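Local coordinates for heat shock protein, putative (Plasmodium falciparum, PDB 1Y6Z), which is a putative heat shock protein of the Hsp90 family, represented here by its middle domain, and probably acts as an ATP-dependent chaperone for unfolded proteins, at residues N48-I53 / R98-S103; R71-Y76 / D84-S89. One frame throughout, in Å; residues are numbered along the deposited sequence.

Contact 1 (48-53 with 98-103) and contact 2 (71-76 with 84-89) meet along one strand of the mixed sheet, their centres about 9 Å apart. Strand 98-103 is shared: one edge pairs antiparallel with 48-53, the other runs parallel to 73-77. Probable hydrogen bonds join the contacts, from Y76 N to V101 O at 2.8 Å and from R74 N to G99 O at 2.9 Å. Contact 2 belongs to the chain that leaves strand 47-53 and returns to 98-103; the hairpin 73-77/80-83 extends the sheet, and the 3-10 turn 86-88 follows it. The family's ATP site belongs to the N-terminal domain, which is absent from this middle-domain chain.

Contact 1: residues N48-I53 / R98-S103; sequences NSILYI and RGIVDS
An antiparallel strand pair in the mixed sheet of the Hsp90 middle domain sets N48-Y52 against R98-D102, with an angle of 175° between the strand directions. N48-D102, I50-I100 and Y52-R98 are hydrogen-bonded pairs; S49-V101 and L51-G99 are the non-hydrogen-bonded pairs between them. Y52 N reaches R98 O at 2.7 Å, and R98 N returns a bond to Y52 O at 3.1 Å. At the other end, N48 N to D102 O and D102 N to N48 O both measure 2.9 Å. In the middle, I100 N meets I50 O at 2.9 Å, whereas I50 N to I100 O is longer, 3.2 Å. That same I100 O also accepts a bond from S49 OG at 2.8 Å, so two donors of one strand grip a single carbonyl. The hydroxyl is placed there by a first torsion that sets OG anti to its backbone N (chi1 -170°), and V101 CG2 lies alongside it. On this face, which S49, L51 and V101 share, I128 of helix 121-141 covers L51 and V101. G99 brings no side chain, and its CA comes within 4.2 Å of L51 CA. The other face carries N48, I50, Y52, R98, I100 and D102. There the CG1 branches of I50 and I100 meet loosely, and the Y52 ring turns its edge, in plane, to R98 O. F22 of helix 16-27 packs on Y52 and I100. R98 leads away to a salt bridge with E60, and the D102 carboxylate takes W7 NE1 and R79 N. With helix 16-27 on one face and helix 121-141 on the other, the pair supplies two inner strands of the central sheet of a three-layer alpha-beta-alpha sandwich, as in Hsp90 middle domains.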
loop_
_atom_site.group_PDB
_atom_site.type_symbol
_atom_site.label_atom_id
_atom_site.label_comp_id
_atom_site.label_asym_id
_atom_site.label_seq_id
_atom_site.Cartn_x
_atom_site.Cartn_y
_atom_site.Cartn_z
ATOM N N ASN B 48 7.021 -14.311 14.573
ATOM C CA ASN B 48 6.703 -13.057 15.257
ATOM C C ASN B 48 7.749 -12.025 14.875
ATOM O O ASN B 48 8.884 -12.376 14.626
ATOM C CB ASN B 48 6.806 -13.254 16.757
ATOM C CG ASN B 48 6.026 -14.434 17.247
ATOM O OD1 ASN B 48 4.792 -14.382 17.352
ATOM N ND2 ASN B 48 6.741 -15.508 17.609
ATOM N N SER B 49 7.390 -10.742 14.821
ATOM C CA SER B 49 8.420 -9.761 14.547
ATOM C C SER B 49 8.084 -8.482 15.272
ATOM O O SER B 49 6.925 -8.173 15.472
ATOM C CB SER B 49 8.624 -9.498 13.055
ATOM O OG SER B 49 9.792 -8.704 12.770
ATOM N N ILE B 50 9.112 -7.809 15.758
ATOM C CA ILE B 50 8.907 -6.418 16.214
ATOM C C ILE B 50 9.991 -5.664 15.476
ATOM O O ILE B 50 11.157 -6.076 15.548
ATOM C CB ILE B 50 9.090 -6.200 17.750
ATOM C CG1 ILE B 50 8.280 -7.202 18.577
ATOM C CG2 ILE B 50 8.724 -4.706 18.085
ATOM C CD1 ILE B 50 8.470 -7.083 20.096
ATOM N N LEU B 51 9.631 -4.575 14.782
ATOM C CA LEU B 51 10.558 -3.865 13.961
ATOM C C LEU B 51 10.507 -2.421 14.476
ATOM O O LEU B 51 9.455 -1.953 14.768
ATOM C CB LEU B 51 10.043 -3.875 12.522
ATOM C CG LEU B 51 10.059 -5.240 11.766
ATOM C CD1 LEU B 51 9.529 -4.893 10.293
ATOM C CD2 LEU B 51 11.458 -5.757 11.719
ATOM N N TYR B 52 11.661 -1.781 14.628
ATOM C CA TYR B 52 11.794 -0.432 15.172
ATOM C C TYR B 52 12.546 0.431 14.147
ATOM O O TYR B 52 13.515 0.002 13.548
ATOM C CB TYR B 52 12.671 -0.465 16.407
ATOM C CG TYR B 52 12.034 -1.172 17.614
ATOM C CD1 TYR B 52 12.221 -2.530 17.822
ATOM C CD2 TYR B 52 11.269 -0.440 18.526
ATOM C CE1 TYR B 52 11.663 -3.195 18.952
ATOM C CE2 TYR B 52 10.701 -1.076 19.615
ATOM C CZ TYR B 52 10.900 -2.448 19.828
ATOM O OH TYR B 52 10.372 -3.052 20.975
ATOM N N ILE B 53 12.131 1.681 14.029
ATOM C CA ILE B 53 12.889 2.729 13.404
ATOM C C ILE B 53 13.594 3.428 14.540
ATOM O O ILE B 53 12.936 3.943 15.478
ATOM C CB ILE B 53 11.979 3.705 12.667
ATOM C CG1 ILE B 53 11.313 2.971 11.503
ATOM C CG2 ILE B 53 12.775 4.939 12.143
ATOM C CD1 ILE B 53 10.369 3.896 10.740
ATOM N N ARG B 98 16.053 -1.783 13.277
ATOM C CA ARG B 98 16.492 -2.676 14.333
ATOM C C ARG B 98 15.253 -3.477 14.726
ATOM O O ARG B 98 14.144 -2.942 14.782
ATOM C CB ARG B 98 17.057 -1.887 15.521
ATOM C CG ARG B 98 18.305 -1.077 15.187
ATOM C CD ARG B 98 19.416 -2.040 14.915
ATOM N NE ARG B 98 20.733 -1.480 14.573
ATOM C CZ ARG B 98 21.186 -1.334 13.331
ATOM N NH1 ARG B 98 20.406 -1.579 12.300
ATOM N NH2 ARG B 98 22.413 -0.863 13.118
ATOM N N GLY B 99 15.403 -4.760 15.030
ATOM C CA GLY B 99 14.216 -5.552 15.304
ATOM C C GLY B 99 14.535 -7.021 15.564
ATOM O O GLY B 99 15.706 -7.424 15.611
ATOM N N ILE B 100 13.472 -7.794 15.754
ATOM C CA ILE B 100 13.625 -9.191 16.017
ATOM C C ILE B 100 12.717 -9.959 15.079
ATOM O O ILE B 100 11.645 -9.484 14.696
ATOM C CB ILE B 100 13.395 -9.556 17.544
ATOM C CG1 ILE B 100 11.914 -9.588 17.907
ATOM C CG2 ILE B 100 14.223 -8.584 18.532
ATOM C CD1 ILE B 100 11.210 -10.973 17.638
ATOM N N VAL B 101 13.134 -11.168 14.736
ATOM C CA VAL B 101 12.230 -12.139 14.115
ATOM C C VAL B 101 12.348 -13.441 14.925
ATOM O O VAL B 101 13.467 -13.909 15.166
ATOM C CB VAL B 101 12.646 -12.452 12.663
ATOM C CG1 VAL B 101 11.684 -13.538 12.061
ATOM C CG2 VAL B 101 12.655 -11.211 11.805
ATOM N N ASP B 102 11.226 -13.993 15.368
ATOM C CA ASP B 102 11.262 -15.338 15.969
ATOM C C ASP B 102 10.445 -16.284 15.128
ATOM O O ASP B 102 9.220 -16.161 15.078
ATOM C CB ASP B 102 10.713 -15.318 17.375
ATOM C CG ASP B 102 10.928 -16.646 18.124
ATOM O OD1 ASP B 102 10.613 -16.683 19.315
ATOM O OD2 ASP B 102 11.425 -17.623 17.547
ATOM N N SER B 103 11.152 -17.215 14.493
ATOM C CA SER B 103 10.606 -18.219 13.588
ATOM C C SER B 103 10.357 -19.562 14.283
ATOM O O SER B 103 11.119 -19.979 15.152
ATOM C CB SER B 103 11.587 -18.435 12.433
ATOM O OG SER B 103 10.928 -18.996 11.312
#

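Contact 2: residues R71-Y76 / D84-S89; sequences RGIRLY and DKFSES
R71 and D84 form the charged part of this contact, where the loop leading into strand 73-77 meets the turn following strand 80-83. R71 NH1 donates at 2.7 Å to the syn lone pair of D84 OD1, with the oxygen near the guanidinium plane but the carboxylate turned 80° to it. With CG between backbone N and carbonyl carbon (chi1 63°), the D84 carboxylate is carried to the R71 side. K85 lies alongside R71, pointing the same way, and its NZ stands 2.9 Å above the guanidinium plane, over the centre. This like-charged approach is probably offset in part by D84 at the edge and by E69, which makes a salt bridge to R71 NH2 and touches K85. Backbone hydrogen bonding is sparse. F86 N donates to I73 O at 3.2 Å, joining the first residue of the 3-10 turn to the strand. I73 N sends a weak bond to S87 OG, also 3.2 Å, besides its bond to R71 O. Apolar contacts centre on the buried F86 ring. I73 CG2 meets F86 CD2 at 3.9 Å, and L75 CB approaches CD1, on the other flank of the ring, at 4.2 Å; both come in obliquely. S89 OG lies over the centre of one ring face while bonded to F86 O. L121, N125 and I128 of helix 121-141 and V101 of the neighbouring strand also touch F86. Farther out, R74 CG rests on D84 CB at 3.8 Å, and the R74 guanidinium reaches Y76 OH and makes a cation-pi contact with F81. The chemistry therefore divides: a buried phenylalanine ties the turn to sheet and helix, while at the partly exposed R71, D84 and K85 the negative charge of D84 and E69 probably eases the approach of the two bases.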
loop_
_atom_site.group_PDB
_atom_site.type_symbol
_atom_site.label_atom_id
_atom_site.label_comp_id
_atom_site.label_asym_id
_atom_site.label_seq_id
_atom_site.Cartn_x
_atom_site.Cartn_y
_atom_site.Cartn_z
ATOM N N ARG B 71 24.094 -5.892 10.775
ATOM C CA ARG B 71 23.607 -6.439 12.045
ATOM C C ARG B 71 22.084 -6.325 12.199
ATOM O O ARG B 71 21.334 -7.156 11.659
ATOM C CB ARG B 71 24.323 -5.759 13.237
ATOM C CG ARG B 71 25.844 -5.999 13.322
ATOM C CD ARG B 71 26.191 -7.490 13.370
ATOM N NE ARG B 71 27.617 -7.703 13.610
ATOM C CZ ARG B 71 28.150 -8.784 14.186
ATOM N NH1 ARG B 71 27.383 -9.791 14.600
ATOM N NH2 ARG B 71 29.470 -8.864 14.343
ATOM N N GLY B 72 21.664 -5.345 12.994
ATOM C CA GLY B 72 20.316 -4.789 12.994
ATOM C C GLY B 72 19.169 -5.645 13.418
ATOM O O GLY B 72 18.472 -5.329 14.383
ATOM N N ILE B 73 18.910 -6.696 12.655
ATOM C CA ILE B 73 17.832 -7.602 12.974
ATOM C C ILE B 73 18.329 -8.930 13.578
ATOM O O ILE B 73 19.167 -9.640 12.998
ATOM C CB ILE B 73 16.926 -7.821 11.766
ATOM C CG1 ILE B 73 16.375 -6.447 11.281
ATOM C CG2 ILE B 73 15.825 -8.747 12.103
ATOM C CD1 ILE B 73 15.337 -6.601 10.195
ATOM N N ARG B 74 17.822 -9.217 14.758
ATOM C CA ARG B 74 18.201 -10.415 15.534
ATOM C C ARG B 74 17.224 -11.558 15.209
ATOM O O ARG B 74 16.007 -11.407 15.379
ATOM C CB ARG B 74 18.107 -10.102 17.015
ATOM C CG ARG B 74 19.094 -9.036 17.490
ATOM C CD ARG B 74 18.734 -8.682 18.885
ATOM N NE ARG B 74 18.879 -9.842 19.765
ATOM C CZ ARG B 74 20.016 -10.136 20.405
ATOM N NH1 ARG B 74 21.086 -9.369 20.255
ATOM N NH2 ARG B 74 20.084 -11.190 21.204
ATOM N N LEU B 75 17.767 -12.670 14.722
ATOM C CA LEU B 75 17.001 -13.842 14.478
ATOM C C LEU B 75 16.957 -14.780 15.718
ATOM O O LEU B 75 17.991 -15.104 16.329
ATOM C CB LEU B 75 17.543 -14.616 13.287
ATOM C CG LEU B 75 16.907 -16.021 13.195
ATOM C CD1 LEU B 75 15.544 -16.028 12.514
ATOM C CD2 LEU B 75 17.852 -17.024 12.514
ATOM N N TYR B 76 15.751 -15.227 16.036
ATOM C CA TYR B 76 15.514 -16.221 17.064
ATOM C C TYR B 76 14.845 -17.379 16.305
ATOM O O TYR B 76 14.119 -17.165 15.312
ATOM C CB TYR B 76 14.608 -15.665 18.176
ATOM C CG TYR B 76 15.201 -14.523 19.013
ATOM C CD1 TYR B 76 15.190 -13.225 18.525
ATOM C CD2 TYR B 76 15.802 -14.754 20.278
ATOM C CE1 TYR B 76 15.701 -12.197 19.215
ATOM C CE2 TYR B 76 16.346 -13.686 21.015
ATOM C CZ TYR B 76 16.273 -12.400 20.456
ATOM O OH TYR B 76 16.761 -11.281 21.085
ATOM N N ASP B 84 22.603 -11.893 15.051
ATOM C CA ASP B 84 22.080 -10.581 14.677
ATOM C C ASP B 84 22.441 -10.105 13.248
ATOM O O ASP B 84 22.692 -8.917 13.002
ATOM C CB ASP B 84 22.425 -9.547 15.754
ATOM C CG ASP B 84 23.935 -9.324 15.924
ATOM O OD1 ASP B 84 24.774 -9.837 15.118
ATOM O OD2 ASP B 84 24.269 -8.574 16.882
ATOM N N LYS B 85 22.452 -11.037 12.304
ATOM C CA LYS B 85 22.842 -10.739 10.934
ATOM C C LYS B 85 21.741 -11.052 9.941
ATOM O O LYS B 85 21.986 -11.234 8.737
ATOM C CB LYS B 85 24.131 -11.502 10.571
ATOM C CG LYS B 85 25.277 -11.177 11.501
ATOM C CD LYS B 85 26.408 -12.174 11.389
ATOM C CE LYS B 85 27.671 -11.552 11.914
ATOM N NZ LYS B 85 27.718 -10.100 11.521
ATOM N N PHE B 86 20.511 -11.076 10.432
ATOM C CA PHE B 86 19.392 -11.401 9.573
ATOM C C PHE B 86 19.137 -10.334 8.476
ATOM O O PHE B 86 18.532 -10.626 7.436
ATOM C CB PHE B 86 18.151 -11.623 10.417
ATOM C CG PHE B 86 17.038 -12.173 9.649
ATOM C CD1 PHE B 86 17.035 -13.517 9.288
ATOM C CD2 PHE B 86 16.010 -11.337 9.189
ATOM C CE1 PHE B 86 15.992 -14.029 8.537
ATOM C CE2 PHE B 86 14.964 -11.853 8.419
ATOM C CZ PHE B 86 14.953 -13.196 8.107
ATOM N N SER B 87 19.591 -9.105 8.740
ATOM C CA SER B 87 19.496 -7.992 7.811
ATOM C C SER B 87 20.291 -8.143 6.487
ATOM O O SER B 87 20.014 -7.424 5.510
ATOM C CB SER B 87 19.944 -6.709 8.511
ATOM O OG SER B 87 18.985 -6.308 9.471
ATOM N N GLU B 88 21.272 -9.052 6.468
ATOM C CA GLU B 88 22.059 -9.383 5.254
ATOM C C GLU B 88 21.218 -9.957 4.097
ATOM O O GLU B 88 21.660 -9.993 2.940
ATOM C CB GLU B 88 23.111 -10.428 5.574
ATOM C CG GLU B 88 24.323 -9.956 6.297
ATOM C CD GLU B 88 25.375 -11.066 6.364
ATOM O OE1 GLU B 88 25.804 -11.540 5.277
ATOM O OE2 GLU B 88 25.755 -11.465 7.495
ATOM N N SER B 89 20.028 -10.437 4.422
ATOM C CA SER B 89 19.142 -10.945 3.404
ATOM C C SER B 89 18.003 -9.963 3.012
ATOM O O SER B 89 17.265 -10.217 2.035
ATOM C CB SER B 89 18.616 -12.326 3.836
ATOM O OG SER B 89 17.924 -12.231 5.071
#